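DNA damage response protein Rtt109, putative (PDB 5ZB9) probably transfers the acetyl group of acetyl-CoA to lysine side chains of histone H3. Local coordinates at residues 271-275 / 289-294. Numbering follows the deposited sequence.
Sequences LDDEL and GHWRSV
Glu274, in the turn that follows helix 266-272, directs its carboxylate to the backbone of Arg292 and Ser293 and holds both oxygens in use. OE1 accepts the N-H of Ser293 N on its syn side at 2.8 Å, somewhat out of the carboxylate plane, and a weak, bent bond from Arg292 N. OE2 spends its syn lone pair on the hydroxyl of Ser293, which donates from OG at 2.7 Å. The extended chain beyond CG, with chi2 at 180°, carries the carboxylate across to these donors. Glu274 is the third residue of a type I turn from Asp272 to Leu275, its CB directed toward residues 289-294.

The guanidinium of Arg292 lies stacked over CB and CG of Glu274, its plane 21° from that of the carboxylate. The salt bridge from Arg292 NH1 to Glu274 OE2 is long (4.0 Å), with the oxygen well out of the guanidinium plane and no N-H aimed at it.

A second polar link reaches the indole: Trp291 NE1 donates almost straight (166°) to Asp272 OD1 at 3.0 Å, meeting its anti side from within the ring plane. Asp272 also forms salt bridges, OD1 with Arg253 and OD2 with Arg258, so OD1 is probably shared between Arg253 and the indole.

Apolar packing lies beside these links. Leu271 lays CB over the five-membered ring of Trp291, a CH-pi contact 3.3 Å from its centroid, while CD1 covers the six-membered ring and CD2 meets Val294 CG2 at 3.7 Å. Leu275 CD2 sits against the His290 carbonyl and meets the indole obliquely. Phe300 of helix 297-304 touches Leu271, Trp291 and Val294.

Two carboxylates thus hold separate points of the returning loop, away from the CoA site; with Leu271 over one face, the NE1 bond should help fix the indole's rotation.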
ATOM      1  N   LEU A 271       1.887  -3.762  23.133  1.00 27.57           N
ATOM      2  CA  LEU A 271       2.499  -2.749  23.973  1.00 29.33           C
ATOM      3  C   LEU A 271       1.413  -1.892  24.626  1.00 32.56           C
ATOM      4  O   LEU A 271       1.514  -1.562  25.801  1.00 32.51           O
ATOM      5  CB  LEU A 271       3.461  -1.878  23.168  1.00 27.10           C
ATOM      6  CG  LEU A 271       4.716  -2.543  22.609  1.00 29.84           C
ATOM      7  CD1 LEU A 271       5.338  -1.656  21.546  1.00 27.01           C
ATOM      8  CD2 LEU A 271       5.713  -2.830  23.717  1.00 27.84           C
ATOM      9  N   ASP A 272       0.372  -1.548  23.868  1.00 31.89           N
ATOM     10  CA  ASP A 272      -0.743  -0.777  24.415  1.00 31.12           C
ATOM     11  C   ASP A 272      -1.372  -1.485  25.615  1.00 34.11           C
ATOM     12  O   ASP A 272      -1.828  -0.837  26.552  1.00 38.60           O
ATOM     13  CB  ASP A 272      -1.815  -0.520  23.350  1.00 23.73           C
ATOM     14  CG  ASP A 272      -1.492   0.677  22.456  1.00 33.91           C
ATOM     15  OD1 ASP A 272      -0.488   1.389  22.708  1.00 27.80           O
ATOM     16  OD2 ASP A 272      -2.261   0.915  21.501  1.00 33.89           O
ATOM     17  N   ASP A 273      -1.385  -2.814  25.591  1.00 27.51           N
ATOM     18  CA  ASP A 273      -1.961  -3.577  26.687  1.00 28.63           C
ATOM     19  C   ASP A 273      -1.080  -3.583  27.949  1.00 31.68           C
ATOM     20  O   ASP A 273      -1.483  -4.095  28.988  1.00 29.88           O
ATOM     21  CB  ASP A 273      -2.242  -5.010  26.239  1.00 33.16           C
ATOM     22  CG  ASP A 273      -3.508  -5.584  26.879  1.00 50.34           C
ATOM     23  OD1 ASP A 273      -4.568  -4.917  26.802  1.00 53.52           O
ATOM     24  OD2 ASP A 273      -3.445  -6.691  27.466  1.00 47.12           O
ATOM     25  N   GLU A 274       0.120  -3.019  27.865  1.00 34.01           N
ATOM     26  CA  GLU A 274       0.934  -2.808  29.059  1.00 31.47           C
ATOM     27  C   GLU A 274       0.442  -1.576  29.817  1.00 30.27           C
ATOM     28  O   GLU A 274       0.767  -1.389  30.988  1.00 41.68           O
ATOM     29  CB  GLU A 274       2.416  -2.645  28.706  1.00 29.96           C
ATOM     30  CG  GLU A 274       3.038  -3.837  28.002  1.00 35.03           C
ATOM     31  CD  GLU A 274       4.517  -3.634  27.666  1.00 36.32           C
ATOM     32  OE1 GLU A 274       5.058  -2.533  27.912  1.00 39.38           O
ATOM     33  OE2 GLU A 274       5.144  -4.587  27.159  1.00 39.66           O
ATOM     34  N   LEU A 275      -0.335  -0.730  29.146  1.00 30.62           N
ATOM     35  CA  LEU A 275      -0.891   0.471  29.776  1.00 38.69           C
ATOM     36  C   LEU A 275      -1.953   0.112  30.807  1.00 33.89           C
ATOM     37  O   LEU A 275      -2.645  -0.893  30.657  1.00 35.46           O
ATOM     38  CB  LEU A 275      -1.503   1.405  28.728  1.00 37.39           C
ATOM     39  CG  LEU A 275      -0.597   1.899  27.600  1.00 39.06           C
ATOM     40  CD1 LEU A 275      -1.366   2.785  26.637  1.00 31.45           C
ATOM     41  CD2 LEU A 275       0.592   2.633  28.162  1.00 30.99           C
ATOM     42  N   GLY A 289       0.373   7.598  28.341  1.00 42.12           N
ATOM     43  CA  GLY A 289       0.447   6.863  27.097  1.00 36.09           C
ATOM     44  C   GLY A 289       1.805   6.219  26.902  1.00 41.74           C
ATOM     45  O   GLY A 289       2.168   5.844  25.790  1.00 37.06           O
ATOM     46  N   HIS A 290       2.569   6.091  27.981  1.00 43.96           N
ATOM     47  CA  HIS A 290       3.893   5.496  27.890  1.00 35.08           C
ATOM     48  C   HIS A 290       3.843   4.005  28.181  1.00 41.58           C
ATOM     49  O   HIS A 290       3.261   3.566  29.170  1.00 40.10           O
ATOM     50  CB  HIS A 290       4.867   6.182  28.841  1.00 32.68           C
ATOM     51  CG  HIS A 290       5.197   7.590  28.456  1.00 45.61           C
ATOM     52  ND1 HIS A 290       5.693   8.511  29.354  1.00 50.87           N
ATOM     53  CD2 HIS A 290       5.110   8.234  27.268  1.00 53.50           C
ATOM     54  CE1 HIS A 290       5.895   9.661  28.737  1.00 51.03           C
ATOM     55  NE2 HIS A 290       5.552   9.521  27.469  1.00 50.80           N
ATOM     56  N   TRP A 291       4.461   3.233  27.299  1.00 37.22           N
ATOM     57  CA  TRP A 291       4.569   1.800  27.466  1.00 30.93           C
ATOM     58  C   TRP A 291       5.522   1.431  28.591  1.00 36.59           C
ATOM     59  O   TRP A 291       6.361   2.235  29.002  1.00 37.44           O
ATOM     60  CB  TRP A 291       5.058   1.161  26.179  1.00 36.93           C
ATOM     61  CG  TRP A 291       4.134   1.266  25.018  1.00 34.03           C
ATOM     62  CD1 TRP A 291       2.788   1.095  25.020  1.00 28.25           C
ATOM     63  CD2 TRP A 291       4.507   1.543  23.662  1.00 32.97           C
ATOM     64  NE1 TRP A 291       2.292   1.243  23.744  1.00 34.11           N
ATOM     65  CE2 TRP A 291       3.332   1.520  22.894  1.00 32.10           C
ATOM     66  CE3 TRP A 291       5.726   1.804  23.025  1.00 30.18           C
ATOM     67  CZ2 TRP A 291       3.338   1.737  21.521  1.00 27.91           C
ATOM     68  CZ3 TRP A 291       5.728   2.032  21.671  1.00 25.70           C
ATOM     69  CH2 TRP A 291       4.545   2.005  20.933  1.00 26.47           C
ATOM     70  N   ARG A 292       5.411   0.193  29.057  1.00 36.96           N
ATOM     71  CA  ARG A 292       6.273  -0.296  30.123  1.00 36.54           C
ATOM     72  C   ARG A 292       7.623  -0.741  29.569  1.00 39.67           C
ATOM     73  O   ARG A 292       8.672  -0.289  30.026  1.00 40.72           O
ATOM     74  CB  ARG A 292       5.597  -1.452  30.871  1.00 34.91           C
ATOM     75  CG  ARG A 292       6.407  -1.994  32.041  1.00 40.60           C
ATOM     76  CD  ARG A 292       5.695  -3.131  32.769  1.00 35.31           C
ATOM     77  NE  ARG A 292       5.509  -4.299  31.916  1.00 38.88           N
ATOM     78  CZ  ARG A 292       4.320  -4.796  31.590  1.00 47.55           C
ATOM     79  NH1 ARG A 292       4.243  -5.865  30.803  1.00 37.89           N
ATOM     80  NH2 ARG A 292       3.208  -4.223  32.056  1.00 44.77           N
ATOM     81  N   SER A 293       7.594  -1.612  28.566  1.00 38.94           N
ATOM     82  CA  SER A 293       8.818  -2.231  28.073  1.00 34.65           C
ATOM     83  C   SER A 293       9.505  -1.465  26.940  1.00 36.48           C
ATOM     84  O   SER A 293      10.672  -1.713  26.662  1.00 42.88           O
ATOM     85  CB  SER A 293       8.526  -3.656  27.617  1.00 28.66           C
ATOM     86  OG  SER A 293       7.588  -3.668  26.561  1.00 39.07           O
ATOM     87  N   VAL A 294       8.797  -0.546  26.287  1.00 35.84           N
ATOM     88  CA  VAL A 294       9.389   0.240  25.199  1.00 33.64           C
ATOM     89  C   VAL A 294       9.208   1.737  25.444  1.00 35.99           C
ATOM     90  O   VAL A 294       8.078   2.208  25.619  1.00 36.18           O
ATOM     91  CB  VAL A 294       8.780  -0.131  23.824  1.00 31.67           C
ATOM     92  CG1 VAL A 294       9.190   0.883  22.762  1.00 28.36           C
ATOM     93  CG2 VAL A 294       9.193  -1.533  23.411  1.00 27.67           C
TER